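Putative amidohydrolase/peptidase (Burkholderia cenocepacia, PDB 4WJB) probably hydrolyses non-peptide carbon-nitrogen bonds, as expected of a zinc-dependent amidohydrolase of the peptidase M20 family. Local coordinates at residues Ala198-His203 / Pro345-Thr350; Val341-Arg346 / Asp372-Ala377. All coordinates share one frame; numbering follows the deposited sequence.

Contacts 1 and 2 lie with their centres about 8 Å apart on the zinc-bearing part of the enzyme, and both use the start of helix 345-357, Pro-345 and Arg-346 lying in a segment of each. Strand 198-204 sends Tyr-200 to that helix in contact 1, while its other side meets helix 372-376 of contact 2: Glu-201 OE2 lies 3.0 Å from Ala-373 N, a probable hydrogen bond, and Ala-199 CB packs 3.9 Å from Val-376 CG1. Near its C-terminal end the same strand carries the metal ligand His-203. The side chain of Ala-373 stays about 10 Å from the zinc, nearest atoms, so contact 2 lies near the metal site but supplies no ligand to it.

Contact 1 (Ala198-His203 / Pro345-Thr350); sequences AAYELH and PRCIDT. With ZN (zinc ion), chain E; EDO (1,2-ethanediol), chain K; EDO (1,2-ethanediol), chain J.
Strand 198-203 crosses helix 345-350 at -49° with the axes 9.4 Å apart, the backbones coming nearest at Ala-198 and Cys-347. Side chains alternate along the strand: Ala-198 and Tyr-200 serve the helix, whereas Ala-199, Glu-201 and His-203 serve the other side. With CG beside the backbone N and anti to the carbonyl carbon (chi1 -64°), the Tyr-200 ring runs out to the helix, where CE1 lies 3.7 Å from Cys-347 CB and the carbonyl O of Cys-347 meets the ring edge in plane. The sulfur comes obliquely, Cys-347 SG standing 4.5 Å from the centroid of the Tyr-200 ring in a sulfur-aromatic contact, and also packs on Ala-198 CB. Beyond the ring, Tyr-200 OH ends 3.5 Å from Thr-350 CB, the two side chains crossing at about a right angle. Thr-350 OG1 turns back to donate to Arg-346 O at 2.6 Å, 27° above the carbonyl plane, and that oxygen also accepts the helical bond from Thr-350 N. Strand 198-204, paired in parallel with strands 91-96 and 382-387, is covered on the Tyr-200 side by helices 345-357 and 403-421, an alpha/beta layering of the zinc-binding part; farther along it, His-203 NE2 binds zinc at 2.2 Å together with His-96, Asp-107 and a water. Helix and strand thus share no hydrogen bond: a sulfur, a ring and methyl groups hold them, while Thr-350 spends its hydroxyl within its own helix and Tyr-200 OH, in this crystal, hydrogen-bonds O2 of a 1,2-ethanediol, probably from the crystallisation liquor, at 2.9 Å.

Contact 2 (Val341-Arg346 / Asp372-Ala377); sequences VPFAPR and DACYVA
The bend where strand 329-342 gives way to helix 345-357 meets the short helix 372-376, where Ala-373 N is hydrogen-bonded to Glu-201 OE2 and the side chain of Ala-373 lies about 8 Å from that of the zinc ligand His-203. Backbone pairing with Gly-223 and Thr-221 holds Val-341 and Phe-343, and Ala-344, at the N-cap position of the next helix, pairs with Thr-382. Val-341 points at the short helix. Its CG1, anti to the backbone N (chi1 -178°), lies 3.4 Å from the carbonyl O of Cys-374 and 3.9 Å from Ala-377 CB, so one methyl fits against both a peptide oxygen and a side-chain methyl. Phe-343 approaches with the ring edge formed by CD1, CE1 and CZ. With CG beside the backbone N (chi1 -73°), the ring brings CE1 to 3.7 Å from Ala-373 O, which meets the edge in plane. The neighbouring CD1 touches Ala-377 CB at 4.1 Å, and CZ lies 4.2 Å from Cys-374 SG, the sulfur standing oblique to the ring in a sulfur-aromatic contact. Over one face, offset toward the rim, sits the carbonyl O of Val-341 itself; Met-384 of strand 382-387 also touches this phenylalanine. Ala-377 CB is therefore shared, with Val-341 CG1 and Phe-343 CD1 both resting on it. The ring edge, with its slightly positive hydrogens, probably suits Ala-373 O. With no hydrogen bond between the segments, C-H groups of valine and phenylalanine lie against the carbonyls of Cys-374 and Ala-373, the latter already bonded to Ala-377 N at 2.9 Å.

Contact 1 (Ala198-His203 / Pro345-Thr350)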
ATOM      1  N   ALA A 198     -43.288  -5.505  19.106  1.00 23.75           N
ATOM      2  CA  ALA A 198     -42.581  -5.326  17.847  1.00 22.19           C
ATOM      3  C   ALA A 198     -41.806  -4.023  17.894  1.00 21.90           C
ATOM      4  O   ALA A 198     -42.135  -3.122  18.674  1.00 20.84           O
ATOM      5  CB  ALA A 198     -43.551  -5.332  16.667  1.00 23.06           C
ATOM      6  N   ALA A 199     -40.768  -3.931  17.069  1.00 19.57           N
ATOM      7  CA  ALA A 199     -39.975  -2.715  16.987  1.00 19.94           C
ATOM      8  C   ALA A 199     -39.736  -2.337  15.534  1.00 18.66           C
ATOM      9  O   ALA A 199     -39.530  -3.200  14.685  1.00 18.25           O
ATOM     10  CB  ALA A 199     -38.654  -2.881  17.721  1.00 20.24           C
ATOM     11  N   TYR A 200     -39.776  -1.041  15.259  1.00 19.11           N
ATOM     12  CA  TYR A 200     -39.516  -0.523  13.923  1.00 18.46           C
ATOM     13  C   TYR A 200     -38.594   0.677  13.992  1.00 16.48           C
ATOM     14  O   TYR A 200     -38.815   1.565  14.802  1.00 16.87           O
ATOM     15  CB  TYR A 200     -40.819  -0.120  13.240  1.00 18.80           C
ATOM     16  CG  TYR A 200     -41.765  -1.262  12.989  1.00 20.06           C
ATOM     17  CD1 TYR A 200     -41.618  -2.072  11.874  1.00 19.62           C
ATOM     18  CD2 TYR A 200     -42.814  -1.526  13.862  1.00 20.32           C
ATOM     19  CE1 TYR A 200     -42.484  -3.122  11.633  1.00 23.68           C
ATOM     20  CE2 TYR A 200     -43.688  -2.571  13.628  1.00 18.12           C
ATOM     21  CZ  TYR A 200     -43.521  -3.362  12.519  1.00 22.10           C
ATOM     22  OH  TYR A 200     -44.385  -4.403  12.290  1.00 23.33           O
ATOM     23  N   GLU A 201     -37.571   0.712  13.142  1.00 15.92           N
ATOM     24  CA  GLU A 201     -36.716   1.893  13.046  1.00 16.07           C
ATOM     25  C   GLU A 201     -36.721   2.453  11.627  1.00 17.21           C
ATOM     26  O   GLU A 201     -36.413   1.755  10.661  1.00 21.26           O
ATOM     27  CB  GLU A 201     -35.274   1.582  13.483  1.00 15.51           C
ATOM     28  CG  GLU A 201     -34.351   2.797  13.379  1.00 17.57           C
ATOM     29  CD  GLU A 201     -33.012   2.610  14.079  1.00 22.80           C
ATOM     30  OE1 GLU A 201     -32.175   3.539  14.019  1.00 24.19           O
ATOM     31  OE2 GLU A 201     -32.794   1.546  14.689  1.00 22.72           O
ATOM     32  N   LEU A 202     -37.080   3.724  11.520  1.00 16.80           N
ATOM     33  CA  LEU A 202     -37.042   4.461  10.264  1.00 18.50           C
ATOM     34  C   LEU A 202     -35.687   5.156  10.134  1.00 15.70           C
ATOM     35  O   LEU A 202     -35.253   5.810  11.070  1.00 15.58           O
ATOM     36  CB  LEU A 202     -38.195   5.471  10.233  1.00 18.36           C
ATOM     37  CG  LEU A 202     -38.284   6.497   9.110  1.00 18.73           C
ATOM     38  CD1 LEU A 202     -38.490   5.816   7.765  1.00 17.50           C
ATOM     39  CD2 LEU A 202     -39.409   7.482   9.406  1.00 16.23           C
ATOM     40  N   HIS A 203     -35.009   5.004   8.996  1.00 16.66           N
ATOM     41  CA  HIS A 203     -33.650   5.533   8.846  1.00 18.82           C
ATOM     42  C   HIS A 203     -33.338   5.791   7.370  1.00 21.77           C
ATOM     43  O   HIS A 203     -33.846   5.099   6.485  1.00 21.75           O
ATOM     44  CB  HIS A 203     -32.624   4.548   9.451  1.00 19.09           C
ATOM     45  CG  HIS A 203     -31.330   5.178   9.893  1.00 19.56           C
ATOM     46  ND1 HIS A 203     -30.348   5.574   9.007  1.00 21.28           N
ATOM     47  CD2 HIS A 203     -30.839   5.438  11.131  1.00 18.51           C
ATOM     48  CE1 HIS A 203     -29.322   6.070   9.678  1.00 19.63           C
ATOM     49  NE2 HIS A 203     -29.592   6.000  10.970  1.00 19.18           N
ATOM     50  N   PRO A 345     -39.792 -11.626   9.994  1.00 30.03           N
ATOM     51  CA  PRO A 345     -40.652 -11.786   8.816  1.00 30.37           C
ATOM     52  C   PRO A 345     -41.956 -10.996   8.911  1.00 28.86           C
ATOM     53  O   PRO A 345     -42.341 -10.345   7.939  1.00 28.41           O
ATOM     54  CB  PRO A 345     -40.920 -13.293   8.790  1.00 32.70           C
ATOM     55  CG  PRO A 345     -39.686 -13.884   9.391  1.00 32.08           C
ATOM     56  CD  PRO A 345     -39.277 -12.923  10.476  1.00 30.85           C
ATOM     57  N   ARG A 346     -42.611 -11.037  10.068  1.00 29.16           N
ATOM     58  CA  ARG A 346     -43.862 -10.312  10.258  1.00 32.22           C
ATOM     59  C   ARG A 346     -43.661  -8.798  10.185  1.00 31.16           C
ATOM     60  O   ARG A 346     -44.513  -8.078   9.666  1.00 29.72           O
ATOM     61  CB  ARG A 346     -44.512 -10.698  11.594  1.00 34.79           C
ATOM     62  CG  ARG A 346     -45.075 -12.117  11.619  1.00 39.66           C
ATOM     63  CD  ARG A 346     -45.764 -12.434  12.941  1.00 42.98           C
ATOM     64  NE  ARG A 346     -46.861 -11.512  13.227  1.00 44.99           N
ATOM     65  CZ  ARG A 346     -48.103 -11.661  12.776  1.00 48.08           C
ATOM     66  NH1 ARG A 346     -48.418 -12.698  12.012  1.00 50.22           N
ATOM     67  NH2 ARG A 346     -49.034 -10.770  13.090  1.00 48.81           N
ATOM     68  N   CYS A 347     -42.533  -8.318  10.702  1.00 29.49           N
ATOM     69  CA  CYS A 347     -42.226  -6.891  10.643  1.00 28.80           C
ATOM     70  C   CYS A 347     -41.903  -6.459   9.221  1.00 28.37           C
ATOM     71  O   CYS A 347     -42.339  -5.398   8.768  1.00 27.98           O
ATOM     72  CB  CYS A 347     -41.061  -6.545  11.570  1.00 27.15           C
ATOM     73  SG  CYS A 347     -41.498  -6.592  13.314  1.00 30.80           S
ATOM     74  N   ILE A 348     -41.135  -7.294   8.528  1.00 25.53           N
ATOM     75  CA  ILE A 348     -40.771  -7.056   7.140  1.00 25.30           C
ATOM     76  C   ILE A 348     -42.005  -6.981   6.256  1.00 26.19           C
ATOM     77  O   ILE A 348     -42.173  -6.029   5.494  1.00 26.37           O
ATOM     78  CB  ILE A 348     -39.839  -8.162   6.611  1.00 24.22           C
ATOM     79  CG1 ILE A 348     -38.489  -8.112   7.331  1.00 24.21           C
ATOM     80  CG2 ILE A 348     -39.674  -8.043   5.110  1.00 23.99           C
ATOM     81  CD1 ILE A 348     -37.605  -9.318   7.051  1.00 22.77           C
ATOM     82  N   ASP A 349     -42.867  -7.989   6.365  1.00 29.24           N
ATOM     83  CA  ASP A 349     -44.120  -8.014   5.615  1.00 33.70           C
ATOM     84  C   ASP A 349     -45.018  -6.830   5.958  1.00 31.43           C
ATOM     85  O   ASP A 349     -45.680  -6.273   5.084  1.00 29.00           O
ATOM     86  CB  ASP A 349     -44.874  -9.326   5.865  1.00 38.18           C
ATOM     87  CG  ASP A 349     -44.122 -10.534   5.337  1.00 42.43           C
ATOM     88  OD1 ASP A 349     -43.070 -10.344   4.690  1.00 42.58           O
ATOM     89  OD2 ASP A 349     -44.588 -11.671   5.559  1.00 45.03           O
ATOM     90  N   THR A 350     -45.038  -6.446   7.228  1.00 28.90           N
ATOM     91  CA  THR A 350     -45.850  -5.310   7.659  1.00 28.05           C
ATOM     92  C   THR A 350     -45.385  -4.029   6.972  1.00 27.48           C
ATOM     93  O   THR A 350     -46.198  -3.233   6.497  1.00 28.35           O
ATOM     94  CB  THR A 350     -45.797  -5.131   9.187  1.00 29.54           C
ATOM     95  OG1 THR A 350     -46.367  -6.286   9.817  1.00 28.42           O
ATOM     96  CG2 THR A 350     -46.569  -3.891   9.615  1.00 31.84           C
TER
HETATM   97 ZN    ZN E 501     -27.929   6.407  12.280  0.72 30.64          ZN
HETATM   98  C1  EDO K 507     -45.824  -8.624  14.618  1.00 43.48           C
HETATM   99  O1  EDO K 507     -44.926  -9.573  15.198  1.00 45.13           O
HETATM  100  C2  EDO K 507     -45.018  -7.559  13.886  1.00 43.33           C
HETATM  101  O2  EDO K 507     -45.783  -6.350  13.837  1.00 42.78           O
HETATM  102  C1  EDO J 506     -36.415   0.472  16.862  1.00 36.33           C
HETATM  103  O1  EDO J 506     -36.854   0.937  18.139  1.00 34.23           O
HETATM  104  C2  EDO J 506     -34.899   0.336  16.899  1.00 36.63           C
HETATM  105  O2  EDO J 506     -34.324   1.618  17.167  1.00 36.20           O
HETATM  106  O   HOH W   1     -28.148   4.435  12.997  1.00 26.12           O

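Contact 2 (Val341-Arg346 / Asp372-Ala377)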
ATOM      1  N   VAL A 341     -27.926 -10.351  10.670  1.00 25.32           N
ATOM      2  CA  VAL A 341     -29.091 -10.063  11.490  1.00 25.04           C
ATOM      3  C   VAL A 341     -30.335 -10.040  10.613  1.00 23.61           C
ATOM      4  O   VAL A 341     -30.679  -9.007  10.036  1.00 22.49           O
ATOM      5  CB  VAL A 341     -28.950  -8.717  12.233  1.00 25.17           C
ATOM      6  CG1 VAL A 341     -30.160  -8.470  13.123  1.00 25.25           C
ATOM      7  CG2 VAL A 341     -27.668  -8.697  13.052  1.00 21.83           C
ATOM      8  N   PRO A 342     -30.992 -11.196  10.472  1.00 26.20           N
ATOM      9  CA  PRO A 342     -32.293 -11.195   9.804  1.00 28.19           C
ATOM     10  C   PRO A 342     -33.310 -10.464  10.664  1.00 25.11           C
ATOM     11  O   PRO A 342     -33.307 -10.629  11.884  1.00 23.56           O
ATOM     12  CB  PRO A 342     -32.633 -12.682   9.686  1.00 29.98           C
ATOM     13  CG  PRO A 342     -31.880 -13.322  10.808  1.00 31.09           C
ATOM     14  CD  PRO A 342     -30.595 -12.545  10.909  1.00 29.09           C
ATOM     15  N   PHE A 343     -34.152  -9.649  10.047  1.00 25.86           N
ATOM     16  CA  PHE A 343     -35.231  -9.013  10.794  1.00 24.41           C
ATOM     17  C   PHE A 343     -36.440  -9.926  10.794  1.00 26.67           C
ATOM     18  O   PHE A 343     -36.452 -10.947  10.109  1.00 26.63           O
ATOM     19  CB  PHE A 343     -35.550  -7.635  10.215  1.00 20.75           C
ATOM     20  CG  PHE A 343     -34.496  -6.608  10.524  1.00 22.21           C
ATOM     21  CD1 PHE A 343     -34.300  -6.178  11.828  1.00 22.57           C
ATOM     22  CD2 PHE A 343     -33.679  -6.098   9.523  1.00 23.83           C
ATOM     23  CE1 PHE A 343     -33.319  -5.244  12.130  1.00 24.08           C
ATOM     24  CE2 PHE A 343     -32.699  -5.161   9.815  1.00 23.77           C
ATOM     25  CZ  PHE A 343     -32.515  -4.734  11.118  1.00 24.27           C
ATOM     26  N   ALA A 344     -37.440  -9.578  11.596  1.00 26.34           N
ATOM     27  CA  ALA A 344     -38.609 -10.425  11.764  1.00 27.65           C
ATOM     28  C   ALA A 344     -39.478 -10.426  10.510  1.00 27.72           C
ATOM     29  O   ALA A 344     -39.853  -9.365  10.009  1.00 25.84           O
ATOM     30  CB  ALA A 344     -39.413  -9.972  12.973  1.00 24.74           C
ATOM     31  N   PRO A 345     -39.792 -11.626   9.994  1.00 30.03           N
ATOM     32  CA  PRO A 345     -40.652 -11.786   8.816  1.00 30.37           C
ATOM     33  C   PRO A 345     -41.956 -10.996   8.911  1.00 28.86           C
ATOM     34  O   PRO A 345     -42.341 -10.345   7.939  1.00 28.41           O
ATOM     35  CB  PRO A 345     -40.920 -13.293   8.790  1.00 32.70           C
ATOM     36  CG  PRO A 345     -39.686 -13.884   9.391  1.00 32.08           C
ATOM     37  CD  PRO A 345     -39.277 -12.923  10.476  1.00 30.85           C
ATOM     38  N   ARG A 346     -42.611 -11.037  10.068  1.00 29.16           N
ATOM     39  CA  ARG A 346     -43.862 -10.312  10.258  1.00 32.22           C
ATOM     40  C   ARG A 346     -43.661  -8.798  10.185  1.00 31.16           C
ATOM     41  O   ARG A 346     -44.513  -8.078   9.666  1.00 29.72           O
ATOM     42  CB  ARG A 346     -44.512 -10.698  11.594  1.00 34.79           C
ATOM     43  CG  ARG A 346     -45.075 -12.117  11.619  1.00 39.66           C
ATOM     44  CD  ARG A 346     -45.764 -12.434  12.941  1.00 42.98           C
ATOM     45  NE  ARG A 346     -46.861 -11.512  13.227  1.00 44.99           N
ATOM     46  CZ  ARG A 346     -48.103 -11.661  12.776  1.00 48.08           C
ATOM     47  NH1 ARG A 346     -48.418 -12.698  12.012  1.00 50.22           N
ATOM     48  NH2 ARG A 346     -49.034 -10.770  13.090  1.00 48.81           N
ATOM     49  N   ASP A 372     -29.241   0.727  15.742  1.00 19.73           N
ATOM     50  CA  ASP A 372     -29.753   0.257  17.027  1.00 20.22           C
ATOM     51  C   ASP A 372     -30.687  -0.936  16.837  1.00 20.45           C
ATOM     52  O   ASP A 372     -30.663  -1.879  17.628  1.00 21.61           O
ATOM     53  CB  ASP A 372     -30.485   1.383  17.762  1.00 17.49           C
ATOM     54  CG  ASP A 372     -29.551   2.498  18.195  1.00 18.84           C
ATOM     55  OD1 ASP A 372     -28.563   2.214  18.898  1.00 18.80           O
ATOM     56  OD2 ASP A 372     -29.796   3.662  17.815  1.00 21.12           O
ATOM     57  N   ALA A 373     -31.483  -0.903  15.769  1.00 17.55           N
ATOM     58  CA  ALA A 373     -32.462  -1.952  15.507  1.00 19.87           C
ATOM     59  C   ALA A 373     -31.822  -3.321  15.317  1.00 18.25           C
ATOM     60  O   ALA A 373     -32.459  -4.342  15.577  1.00 20.15           O
ATOM     61  CB  ALA A 373     -33.309  -1.600  14.284  1.00 20.87           C
ATOM     62  N   CYS A 374     -30.573  -3.343  14.859  1.00 18.00           N
ATOM     63  CA  CYS A 374     -29.857  -4.598  14.646  1.00 17.80           C
ATOM     64  C   CYS A 374     -29.681  -5.363  15.959  1.00 18.15           C
ATOM     65  O   CYS A 374     -29.719  -6.594  15.979  1.00 21.45           O
ATOM     66  CB  CYS A 374     -28.494  -4.340  13.993  1.00 17.39           C
ATOM     67  SG  CYS A 374     -28.616  -3.664  12.315  1.00 26.72           S
ATOM     68  N   TYR A 375     -29.491  -4.625  17.048  1.00 15.42           N
ATOM     69  CA  TYR A 375     -29.362  -5.222  18.370  1.00 16.33           C
ATOM     70  C   TYR A 375     -30.744  -5.504  18.973  1.00 17.70           C
ATOM     71  O   TYR A 375     -30.960  -6.542  19.596  1.00 19.22           O
ATOM     72  CB  TYR A 375     -28.548  -4.312  19.303  1.00 16.84           C
ATOM     73  CG  TYR A 375     -27.043  -4.308  19.049  1.00 18.27           C
ATOM     74  CD1 TYR A 375     -26.448  -5.266  18.238  1.00 19.74           C
ATOM     75  CD2 TYR A 375     -26.225  -3.344  19.632  1.00 18.19           C
ATOM     76  CE1 TYR A 375     -25.073  -5.264  18.012  1.00 22.04           C
ATOM     77  CE2 TYR A 375     -24.855  -3.331  19.415  1.00 21.09           C
ATOM     78  CZ  TYR A 375     -24.284  -4.294  18.605  1.00 22.41           C
ATOM     79  OH  TYR A 375     -22.925  -4.284  18.387  1.00 24.06           O
ATOM     80  N   VAL A 376     -31.677  -4.582  18.769  1.00 16.25           N
ATOM     81  CA  VAL A 376     -33.025  -4.727  19.322  1.00 18.71           C
ATOM     82  C   VAL A 376     -33.694  -5.967  18.735  1.00 20.10           C
ATOM     83  O   VAL A 376     -34.531  -6.597  19.376  1.00 22.33           O
ATOM     84  CB  VAL A 376     -33.870  -3.464  19.061  1.00 20.04           C
ATOM     85  CG1 VAL A 376     -35.300  -3.609  19.625  1.00 21.46           C
ATOM     86  CG2 VAL A 376     -33.181  -2.258  19.680  1.00 19.92           C
ATOM     87  N   ALA A 377     -33.284  -6.339  17.527  1.00 20.53           N
ATOM     88  CA  ALA A 377     -33.794  -7.544  16.882  1.00 21.08           C
ATOM     89  C   ALA A 377     -33.557  -8.802  17.729  1.00 21.18           C
ATOM     90  O   ALA A 377     -34.264  -9.795  17.574  1.00 21.25           O
ATOM     91  CB  ALA A 377     -33.168  -7.706  15.497  1.00 23.28           C
TER